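PDB 3KXR: magnesium transporter, putative from Shewanella oneidensis MR-1, which probably moves divalent cations such as magnesium across the membrane, this chain being its tandem CBS-domain region together with part of the intracellular MgtE N domain. Local coordinates for residues Gly161-Thr164 with Leu165-Thr169; Asp69-Thr72 with Val73-Gln77. All coordinates share one frame; numbering follows the deposited sequence.

Both contacts are helix N-terminal caps made by a threonine, one in each CBS sequence range of the tandem pair. Contact 2 (69-72 with 73-77) opens the helix 73-82 that follows the first strand of the first range; contact 1 (161-164 with 165-169) starts helix 165-176 straight from the last strand of the second. Their centres are 24 Å apart and their nearest atoms about 14 Å, so they do not touch. Contact 1 lies nearer the middle of the chain, where R162 and R166 reach D86 of the first CBS range; contact 2 is peripheral, about 20 Å from the chain centre, beside Y24 of a second subunit.

Contact 1: Gly161-Thr164 with Leu165-Thr169; sequences GRVT and LRAAT
The hydroxyl of T164 reaches forward from the end of the strand to the first turn of the helix, where OG1 accepts the backbone N-H of A167 at 3.0 Å and 161°. With chi1 at 63°, OG1 sits between the backbone N and the carbonyl carbon, and from there faces the N-H of A167. The carbonyl of the same residue starts the regular helical pattern: A168 N bonds to T164 O at 3.0 Å, the donor tilted 18° from the carbonyl plane. The CB of A167 points back toward the strand, alongside the hydroxyl, 3.4 Å from T164 OG1. On the other side of the threonine, the methyl CG2 lies over the centre of the R162 guanidinium, 3.5 Å above its plane. This is an N-cap at the junction of strand 159-164 with helix 165-176, inside the second CBS domain, the strand being an outer one of its three-stranded sheet. The R162 group under the methyl is tied by a salt bridge to E149 and a hydrogen bond to the carbonyl of D86. V163 takes a different side of the strand: its CG1 approaches the methyl of A167 at 4.2 Å, and the side chain also packs on I142 of helix 135-143. That helix receives L165 and A168 as well. Of the R166 side chain, CB comes near T164 OG1, while the bent chain leads away to a salt bridge with D86. One turn on, T169 OG1 returns a bond to L165 O, which also takes T169 N.

Contact 2: Asp69-Thr72 with Val73-Gln77; sequences DKAT and VAQAQ
T72 and Q75 grip each other across the first turn of the helix, the glutamine folding back so that OE1 lands between the backbone N and the hydroxyl of T72. T72 N donates to OE1 at 2.8 Å, in the carbonyl plane and with a 158° angle at the hydrogen; T72 OG1 meets the same oxygen at 2.6 Å from above that plane, 39° out of it. The fold of the chain at chi2 (70°) brings the amide round to the N-cap residue. This is the tight part, and it forms a capping box, with T72 as N-cap and Q75 as the third helical residue. In the other direction the cap is slacker: A74 N reaches T72 OG1 only weakly, at 3.2 Å. The regular helix begins with the straighter bond from A76 N to T72 O, also 3.2 Å. In the CBS fold this turn leads from strand 66-68 into helix 73-82, and the carbonyl O of P114 is a second hydrogen-bond partner of the T72 hydroxyl, whose one proton is shared or goes to one of the two acceptors. Shortening Q75 to an alanine would probably leave T72 N without its side-chain acceptor and the T72 hydroxyl without one of its two. The CB atoms of A71 and Q75 come no closer than 4.3 Å, and both side chains pack on Y24 of the second subunit. Outward the contact is looser: K70, exposed though it touches D23 of the second subunit, sends its end away from the helix, and its NZ makes a salt bridge with D69 OD1 at 2.9 Å, on the syn side but out of the carboxylate plane.

Contact 1: Gly161-Thr164 with Leu165-Thr169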
ATOM      1  N   GLY A 161      -7.764  14.793 -14.574  1.00 39.54           N
ATOM      2  CA  GLY A 161      -7.974  15.432 -13.265  1.00 38.95           C
ATOM      3  C   GLY A 161      -8.500  16.851 -13.383  1.00 38.12           C
ATOM      4  O   GLY A 161      -9.008  17.244 -14.424  1.00 37.73           O
ATOM      5  N   ARG A 162      -8.369  17.632 -12.322  1.00 37.50           N
ATOM      6  CA  ARG A 162      -8.864  19.004 -12.357  1.00 37.05           C
ATOM      7  C   ARG A 162      -7.890  19.955 -11.685  1.00 36.99           C
ATOM      8  O   ARG A 162      -7.025  19.524 -10.934  1.00 35.86           O
ATOM      9  CB  ARG A 162     -10.199  19.079 -11.639  1.00 36.58           C
ATOM     10  CG  ARG A 162     -10.058  19.051 -10.148  1.00 36.60           C
ATOM     11  CD  ARG A 162     -11.376  18.876  -9.455  1.00 36.07           C
ATOM     12  NE  ARG A 162     -11.171  18.852  -8.018  1.00 37.35           N
ATOM     13  CZ  ARG A 162     -11.780  19.614  -7.106  1.00 37.65           C
ATOM     14  NH1 ARG A 162     -12.700  20.525  -7.418  1.00 39.92           N
ATOM     15  NH2 ARG A 162     -11.453  19.463  -5.840  1.00 36.67           N
ATOM     16  N   VAL A 163      -8.063  21.244 -11.955  1.00 37.10           N
ATOM     17  CA  VAL A 163      -7.378  22.273 -11.217  1.00 37.89           C
ATOM     18  C   VAL A 163      -8.376  23.204 -10.599  1.00 36.92           C
ATOM     19  O   VAL A 163      -9.316  23.588 -11.249  1.00 37.82           O
ATOM     20  CB  VAL A 163      -6.519  23.079 -12.132  1.00 39.01           C
ATOM     21  CG1 VAL A 163      -5.879  24.214 -11.332  1.00 39.62           C
ATOM     22  CG2 VAL A 163      -5.452  22.175 -12.702  1.00 40.77           C
ATOM     23  N   THR A 164      -8.177  23.574  -9.353  1.00 36.69           N
ATOM     24  CA  THR A 164      -9.151  24.392  -8.662  1.00 36.78           C
ATOM     25  C   THR A 164      -8.800  25.883  -8.641  1.00 37.17           C
ATOM     26  O   THR A 164      -7.666  26.265  -8.851  1.00 38.54           O
ATOM     27  CB  THR A 164      -9.286  23.965  -7.231  1.00 36.39           C
ATOM     28  OG1 THR A 164      -8.030  24.164  -6.595  1.00 38.31           O
ATOM     29  CG2 THR A 164      -9.702  22.504  -7.100  1.00 34.25           C
ATOM     30  N   LEU A 165      -9.789  26.717  -8.364  1.00 37.39           N
ATOM     31  CA  LEU A 165      -9.543  28.130  -8.176  1.00 37.68           C
ATOM     32  C   LEU A 165      -8.529  28.377  -7.053  1.00 38.00           C
ATOM     33  O   LEU A 165      -7.647  29.193  -7.187  1.00 38.12           O
ATOM     34  CB  LEU A 165     -10.846  28.875  -7.886  1.00 37.06           C
ATOM     35  CG  LEU A 165     -10.677  30.380  -7.684  1.00 36.56           C
ATOM     36  CD1 LEU A 165      -9.944  31.081  -8.844  1.00 36.63           C
ATOM     37  CD2 LEU A 165     -12.010  30.964  -7.517  1.00 34.17           C
ATOM     38  N   ARG A 166      -8.657  27.649  -5.961  1.00 38.66           N
ATOM     39  CA  ARG A 166      -7.684  27.720  -4.862  1.00 39.08           C
ATOM     40  C   ARG A 166      -6.249  27.449  -5.306  1.00 39.54           C
ATOM     41  O   ARG A 166      -5.344  28.178  -4.927  1.00 39.54           O
ATOM     42  CB  ARG A 166      -8.047  26.729  -3.755  1.00 38.51           C
ATOM     43  CG  ARG A 166      -7.413  27.084  -2.421  1.00 37.02           C
ATOM     44  CD  ARG A 166      -7.792  26.082  -1.342  1.00 36.20           C
ATOM     45  NE  ARG A 166      -9.233  25.951  -1.194  1.00 36.92           N
ATOM     46  CZ  ARG A 166     -10.017  26.841  -0.591  1.00 36.80           C
ATOM     47  NH1 ARG A 166     -11.326  26.627  -0.520  1.00 37.81           N
ATOM     48  NH2 ARG A 166      -9.503  27.944  -0.065  1.00 36.92           N
ATOM     49  N   ALA A 167      -6.052  26.403  -6.106  1.00 40.52           N
ATOM     50  CA  ALA A 167      -4.723  26.087  -6.630  1.00 41.17           C
ATOM     51  C   ALA A 167      -4.238  27.226  -7.527  1.00 42.20           C
ATOM     52  O   ALA A 167      -3.082  27.616  -7.472  1.00 42.50           O
ATOM     53  CB  ALA A 167      -4.730  24.765  -7.381  1.00 40.23           C
ATOM     54  N   ALA A 168      -5.122  27.783  -8.342  1.00 43.44           N
ATOM     55  CA  ALA A 168      -4.717  28.887  -9.222  1.00 44.34           C
ATOM     56  C   ALA A 168      -4.183  30.062  -8.412  1.00 45.31           C
ATOM     57  O   ALA A 168      -3.251  30.751  -8.836  1.00 44.89           O
ATOM     58  CB  ALA A 168      -5.877  29.345 -10.085  1.00 43.87           C
ATOM     59  N   THR A 169      -4.793  30.305  -7.258  1.00 46.58           N
ATOM     60  CA  THR A 169      -4.357  31.396  -6.417  1.00 48.05           C
ATOM     61  C   THR A 169      -2.926  31.142  -5.982  1.00 50.03           C
ATOM     62  O   THR A 169      -2.075  32.014  -6.091  1.00 49.48           O
ATOM     63  CB  THR A 169      -5.221  31.536  -5.171  1.00 48.32           C
ATOM     64  OG1 THR A 169      -6.604  31.623  -5.549  1.00 46.07           O
ATOM     65  CG2 THR A 169      -4.776  32.780  -4.367  1.00 47.23           C
TER

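Contact 2: Asp69-Thr72 with Val73-Gln77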
ATOM      1  N   ASP A  69     -20.761   8.120 -19.467  1.00 36.53           N
ATOM      2  CA  ASP A  69     -21.856   8.644 -20.223  1.00 36.71           C
ATOM      3  C   ASP A  69     -23.081   7.769 -20.103  1.00 37.04           C
ATOM      4  O   ASP A  69     -24.069   8.011 -20.797  1.00 36.39           O
ATOM      5  CB  ASP A  69     -21.459   8.824 -21.680  1.00 37.41           C
ATOM      6  CG  ASP A  69     -21.060   7.530 -22.363  1.00 37.82           C
ATOM      7  OD1 ASP A  69     -21.284   6.430 -21.805  1.00 41.53           O
ATOM      8  OD2 ASP A  69     -20.517   7.641 -23.487  1.00 40.27           O
ATOM      9  N   LYS A  70     -23.028   6.761 -19.230  1.00 37.27           N
ATOM     10  CA  LYS A  70     -24.225   5.977 -18.908  1.00 37.82           C
ATOM     11  C   LYS A  70     -24.951   6.550 -17.669  1.00 37.42           C
ATOM     12  O   LYS A  70     -26.020   6.097 -17.341  1.00 37.55           O
ATOM     13  CB  LYS A  70     -23.881   4.495 -18.687  1.00 37.96           C
ATOM     14  CG  LYS A  70     -23.159   3.766 -19.870  1.00 41.63           C
ATOM     15  CD  LYS A  70     -23.770   4.048 -21.279  1.00 45.58           C
ATOM     16  CE  LYS A  70     -23.054   3.301 -22.474  1.00 46.34           C
ATOM     17  NZ  LYS A  70     -22.217   4.217 -23.353  1.00 44.10           N
ATOM     18  N   ALA A  71     -24.382   7.538 -16.979  1.00 36.58           N
ATOM     19  CA  ALA A  71     -25.010   8.048 -15.754  1.00 36.65           C
ATOM     20  C   ALA A  71     -26.226   8.967 -16.018  1.00 36.86           C
ATOM     21  O   ALA A  71     -26.304   9.638 -17.070  1.00 36.91           O
ATOM     22  CB  ALA A  71     -23.985   8.804 -14.929  1.00 36.10           C
ATOM     23  N   THR A  72     -27.135   9.030 -15.041  1.00 36.70           N
ATOM     24  CA  THR A  72     -28.286   9.917 -15.090  1.00 36.71           C
ATOM     25  C   THR A  72     -28.172  11.031 -14.061  1.00 36.67           C
ATOM     26  O   THR A  72     -27.323  10.990 -13.184  1.00 36.26           O
ATOM     27  CB  THR A  72     -29.604   9.166 -14.777  1.00 37.62           C
ATOM     28  OG1 THR A  72     -29.626   8.763 -13.387  1.00 38.28           O
ATOM     29  CG2 THR A  72     -29.770   7.952 -15.693  1.00 36.13           C
ATOM     30  N   VAL A  73     -29.083  11.999 -14.164  1.00 36.81           N
ATOM     31  CA  VAL A  73     -29.222  13.069 -13.189  1.00 36.57           C
ATOM     32  C   VAL A  73     -29.245  12.508 -11.794  1.00 37.06           C
ATOM     33  O   VAL A  73     -28.663  13.113 -10.903  1.00 38.82           O
ATOM     34  CB  VAL A  73     -30.485  13.929 -13.469  1.00 36.94           C
ATOM     35  CG1 VAL A  73     -30.881  14.810 -12.274  1.00 36.42           C
ATOM     36  CG2 VAL A  73     -30.261  14.804 -14.729  1.00 36.19           C
ATOM     37  N   ALA A  74     -29.893  11.361 -11.590  1.00 36.92           N
ATOM     38  CA  ALA A  74     -30.016  10.753 -10.257  1.00 36.34           C
ATOM     39  C   ALA A  74     -28.655  10.485  -9.673  1.00 36.59           C
ATOM     40  O   ALA A  74     -28.410  10.806  -8.511  1.00 37.31           O
ATOM     41  CB  ALA A  74     -30.836   9.466 -10.298  1.00 35.86           C
ATOM     42  N   GLN A  75     -27.745   9.932 -10.462  1.00 36.54           N
ATOM     43  CA  GLN A  75     -26.381   9.693  -9.965  1.00 36.44           C
ATOM     44  C   GLN A  75     -25.650  10.985  -9.665  1.00 36.48           C
ATOM     45  O   GLN A  75     -24.945  11.073  -8.682  1.00 36.58           O
ATOM     46  CB  GLN A  75     -25.552   8.899 -10.973  1.00 36.74           C
ATOM     47  CG  GLN A  75     -25.873   7.408 -11.010  1.00 36.40           C
ATOM     48  CD  GLN A  75     -27.230   7.140 -11.612  1.00 37.42           C
ATOM     49  OE1 GLN A  75     -27.486   7.484 -12.772  1.00 36.94           O
ATOM     50  NE2 GLN A  75     -28.135   6.580 -10.807  1.00 34.99           N
ATOM     51  N   ALA A  76     -25.811  11.988 -10.518  1.00 36.88           N
ATOM     52  CA  ALA A  76     -25.095  13.229 -10.348  1.00 37.71           C
ATOM     53  C   ALA A  76     -25.590  13.894  -9.072  1.00 39.24           C
ATOM     54  O   ALA A  76     -24.795  14.352  -8.263  1.00 40.01           O
ATOM     55  CB  ALA A  76     -25.271  14.142 -11.538  1.00 37.41           C
ATOM     56  N   GLN A  77     -26.896  13.932  -8.866  1.00 40.02           N
ATOM     57  CA  GLN A  77     -27.440  14.556  -7.644  1.00 40.89           C
ATOM     58  C   GLN A  77     -26.886  13.891  -6.401  1.00 41.17           C
ATOM     59  O   GLN A  77     -26.516  14.563  -5.430  1.00 41.61           O
ATOM     60  CB  GLN A  77     -28.985  14.520  -7.609  1.00 40.59           C
ATOM     61  CG  GLN A  77     -29.586  15.574  -8.538  1.00 41.20           C
ATOM     62  CD  GLN A  77     -31.089  15.572  -8.579  1.00 41.08           C
ATOM     63  OE1 GLN A  77     -31.738  14.868  -7.825  1.00 40.71           O
ATOM     64  NE2 GLN A  77     -31.650  16.382  -9.461  1.00 39.63           N
TER